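Local atomic coordinates of cellulose-binding protein (Saccharophagus degradans, PDB entry 2X32), a protein that binds a long polyisoprenoid diphosphate in an elongated internal pocket and is implicated in plant cell wall breakdown, possibly through polyisoprenoid transport. Residues L139-A143 with T166-F172. Residues are numbered along the deposited sequence; the frame is centred on the assembly and turned at random. Where two conformers were deposited one is given.
With OTP ((2E,6E,10E,14E,18E,22E,26E)-3,7,11,15,19,23,27,31-octamethyldotriaconta-2,6,10,14,18,22,26,30-octaenyl trihydrogen diphosphate), chain C.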
loop_
_atom_site.group_PDB
_atom_site.type_symbol
_atom_site.label_atom_id
_atom_site.label_comp_id
_atom_site.label_asym_id
_atom_site.label_seq_id
_atom_site.Cartn_x
_atom_site.Cartn_y
_atom_site.Cartn_z
ATOM N N LEU A 139 -3.065 -8.697 -5.247
ATOM C CA LEU A 139 -2.418 -8.769 -3.928
ATOM C C LEU A 139 -3.539 -8.648 -2.905
ATOM O O LEU A 139 -4.246 -7.646 -2.905
ATOM C CB LEU A 139 -1.435 -7.612 -3.762
ATOM C CG LEU A 139 -0.730 -7.460 -2.389
ATOM C CD1 LEU A 139 -0.048 -8.778 -1.929
ATOM C CD2 LEU A 139 0.304 -6.297 -2.465
ATOM N N LEU A 140 -3.750 -9.665 -2.071
ATOM C CA LEU A 140 -4.863 -9.667 -1.136
ATOM C C LEU A 140 -4.326 -9.543 0.267
ATOM O O LEU A 140 -3.365 -10.259 0.634
ATOM C CB LEU A 140 -5.627 -10.985 -1.267
ATOM C CG LEU A 140 -6.165 -11.341 -2.657
ATOM C CD1 LEU A 140 -6.548 -12.829 -2.693
ATOM C CD2 LEU A 140 -7.334 -10.372 -3.058
ATOM N N ILE A 141 -4.926 -8.670 1.061
ATOM C CA ILE A 141 -4.612 -8.505 2.477
ATOM C C ILE A 141 -5.793 -9.046 3.275
ATOM O O ILE A 141 -6.975 -8.798 2.929
ATOM C CB ILE A 141 -4.503 -6.983 2.861
ATOM C CG1 ILE A 141 -3.260 -6.360 2.240
ATOM C CG2 ILE A 141 -4.550 -6.798 4.396
ATOM C CD1 ILE A 141 -1.964 -6.997 2.808
ATOM N N LYS A 142 -5.498 -9.779 4.337
ATOM C CA LYS A 142 -6.529 -10.289 5.230
ATOM C C LYS A 142 -6.586 -9.418 6.478
ATOM O O LYS A 142 -5.570 -9.217 7.145
ATOM C CB LYS A 142 -6.203 -11.755 5.609
ATOM C CG LYS A 142 -6.333 -12.701 4.416
ATOM C CD LYS A 142 -6.314 -14.163 4.748
ATOM C CE LYS A 142 -6.680 -15.015 3.475
ATOM N NZ LYS A 142 -7.809 -14.362 2.670
ATOM N N ALA A 143 -7.749 -8.845 6.760
ATOM C CA ALA A 143 -7.849 -7.941 7.914
ATOM C C ALA A 143 -7.389 -8.562 9.230
ATOM O O ALA A 143 -6.807 -7.873 10.060
ATOM C CB ALA A 143 -9.293 -7.450 8.047
ATOM N N THR A 166 -13.659 -9.570 4.838
ATOM C CA THR A 166 -12.416 -9.260 5.554
ATOM C C THR A 166 -11.166 -9.421 4.713
ATOM O O THR A 166 -10.071 -9.252 5.197
ATOM C CB THR A 166 -12.300 -10.107 6.802
ATOM O OG1 THR A 166 -12.432 -11.469 6.446
ATOM C CG2 THR A 166 -13.431 -9.752 7.777
ATOM N N THR A 167 -11.323 -9.744 3.435
ATOM C CA THR A 167 -10.198 -9.808 2.517
ATOM C C THR A 167 -10.256 -8.589 1.589
ATOM O O THR A 167 -11.315 -8.229 1.030
ATOM C CB THR A 167 -10.249 -11.091 1.678
ATOM O OG1 THR A 167 -10.233 -12.231 2.551
ATOM C CG2 THR A 167 -9.058 -11.184 0.748
ATOM N N VAL A 168 -9.111 -7.942 1.420
ATOM C CA VAL A 168 -9.016 -6.683 0.718
ATOM C C VAL A 168 -7.908 -6.702 -0.359
ATOM O O VAL A 168 -6.714 -6.719 -0.046
ATOM C CB VAL A 168 -8.770 -5.573 1.772
ATOM C CG1 VAL A 168 -8.573 -4.203 1.150
ATOM C CG2 VAL A 168 -9.958 -5.513 2.739
ATOM N N PRO A 169 -8.285 -6.684 -1.666
ATOM C CA PRO A 169 -7.273 -6.501 -2.716
ATOM C C PRO A 169 -6.610 -5.138 -2.643
ATOM O O PRO A 169 -7.294 -4.129 -2.458
ATOM C CB PRO A 169 -8.107 -6.559 -4.030
ATOM C CG PRO A 169 -9.347 -7.298 -3.612
ATOM C CD PRO A 169 -9.626 -6.908 -2.249
ATOM N N VAL A 170 -5.300 -5.102 -2.808
ATOM C CA VAL A 170 -4.529 -3.847 -2.817
ATOM C C VAL A 170 -3.763 -3.771 -4.129
ATOM O O VAL A 170 -3.202 -4.767 -4.553
ATOM C CB VAL A 170 -3.550 -3.810 -1.638
ATOM C CG1 VAL A 170 -2.615 -2.553 -1.725
ATOM C CG2 VAL A 170 -4.298 -3.817 -0.360
ATOM N N ASP A 171 -3.774 -2.607 -4.795
ATOM C CA ASP A 171 -3.011 -2.333 -6.003
ATOM C C ASP A 171 -2.263 -1.053 -5.877
ATOM O O ASP A 171 -2.730 -0.116 -5.233
ATOM C CB ASP A 171 -3.933 -2.210 -7.187
ATOM C CG ASP A 171 -4.511 -3.509 -7.571
ATOM O OD1 ASP A 171 -3.791 -4.391 -8.065
ATOM O OD2 ASP A 171 -5.751 -3.627 -7.426
ATOM N N PHE A 172 -1.074 -0.984 -6.457
ATOM C CA PHE A 172 -0.294 0.248 -6.389
ATOM C C PHE A 172 0.544 0.418 -7.615
ATOM O O PHE A 172 0.969 -0.564 -8.242
ATOM C CB PHE A 172 0.554 0.336 -5.113
ATOM C CG PHE A 172 1.443 -0.875 -4.843
ATOM C CD1 PHE A 172 2.696 -1.021 -5.465
ATOM C CD2 PHE A 172 1.021 -1.887 -4.001
ATOM C CE1 PHE A 172 3.465 -2.132 -5.238
ATOM C CE2 PHE A 172 1.816 -2.995 -3.801
ATOM C CZ PHE A 172 3.033 -3.081 -4.402
HETATM O O7 OTP C . -23.854 0.264 2.656
HETATM P P2 OTP C . -23.765 1.561 3.417
HETATM O O5 OTP C . -24.833 1.690 4.489
HETATM O O6 OTP C . -23.597 2.782 2.554
HETATM O O4 OTP C . -22.377 1.396 4.294
HETATM P P1 OTP C . -20.997 2.212 4.095
HETATM O O2 OTP C . -20.314 1.552 2.913
HETATM O O3 OTP C . -21.118 3.716 4.240
HETATM O O1 OTP C . -20.000 1.766 5.289
HETATM C C40 OTP C . -19.490 0.418 5.253
HETATM C C39 OTP C . -17.959 0.425 5.153
HETATM C C37 OTP C . -17.283 -0.325 4.303
HETATM C C38 OTP C . -17.863 -1.280 3.252
HETATM C C36 OTP C . -15.758 -0.284 4.322
HETATM C C35 OTP C . -15.103 -1.512 4.898
HETATM C C34 OTP C . -13.569 -1.423 4.783
HETATM C C32 OTP C . -12.743 -2.455 4.567
HETATM C C33 OTP C . -13.242 -3.835 4.304
HETATM C C31 OTP C . -11.248 -2.138 4.414
HETATM C C30 OTP C . -10.278 -2.846 5.325
HETATM C C29 OTP C . -8.829 -2.515 4.983
HETATM C C27 OTP C . -7.822 -3.378 5.063
HETATM C C28 OTP C . -7.930 -4.796 5.617
HETATM C C26 OTP C . -6.443 -3.019 4.553
HETATM C C25 OTP C . -6.291 -1.670 3.883
HETATM C C24 OTP C . -5.026 -1.526 3.020
HETATM C C22 OTP C . -3.903 -0.904 3.370
HETATM C C23 OTP C . -3.698 -0.097 4.628
HETATM C C21 OTP C . -2.751 -0.944 2.408
HETATM C C20 OTP C . -1.565 -1.814 2.903
HETATM C C19 OTP C . -0.364 -1.815 1.957
HETATM C C17 OTP C . -0.007 -2.802 1.137
HETATM C C18 OTP C . -0.591 -4.171 1.099
HETATM C C16 OTP C . 1.107 -2.543 0.134
HETATM C C15 OTP C . 2.279 -3.464 0.312
HETATM C C14 OTP C . 3.493 -2.970 -0.434
HETATM C C12 OTP C . 4.410 -3.765 -1.039
HETATM C C13 OTP C . 4.266 -5.285 -1.078
HETATM C C11 OTP C . 5.619 -3.214 -1.722
HETATM C C10 OTP C . 5.710 -1.751 -1.895
HETATM C C9 OTP C . 6.819 -1.246 -2.821
HETATM C C7 OTP C . 7.972 -0.666 -2.452
HETATM C C8 OTP C . 8.361 -0.273 -1.041
HETATM C C6 OTP C . 8.966 -0.323 -3.538
HETATM C C5 OTP C . 10.067 -1.350 -3.718
HETATM C C4 OTP C . 11.091 -0.934 -4.733
HETATM C C2 OTP C . 11.687 -1.791 -5.568
HETATM C C3 OTP C . 11.506 -3.266 -5.668
HETATM C C1 OTP C . 12.715 -1.239 -6.514
HETATM O O HOH W 1 -4.663 -6.607 -6.010
#
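Two neighbouring antiparallel strands of the curled sheet meet here, the end of strand 130-142 running against the start of strand 167-177, with helix 149-158 in the connection between them. Ile141 and Val168 form a hydrogen-bonded pair (Ile141 N to Val168 O 2.9 Å, Val168 N to Ile141 O 2.8 Å). Ala143 N to Thr166 O and Val170 N to Leu139 O, both 2.8 Å, extend the pairing. Beyond the latter bond a water bridges the strands, accepting from Leu139 N (2.7 Å) and lying within hydrogen-bonding distance of Val170 O (2.8 Å). On the outer face Leu140 CD2 packs on Pro169 CG (3.7 Å), and Lys142 NZ makes a weak hydrogen bond to Thr167 OG1 (3.2 Å). Leu139, Ile141, Val168 and Val170 point inward; Ile141 CD1 and Val168 CG2 lie 3.6 Å from OTP C18 and C28, respectively. Ala143 and Phe172 also touch the isoprenoid chain. Strands 7-24 and 115-125 flank the pair, continuing this apolar wall of the YceI-like barrel, whose interior holds the lipid tail.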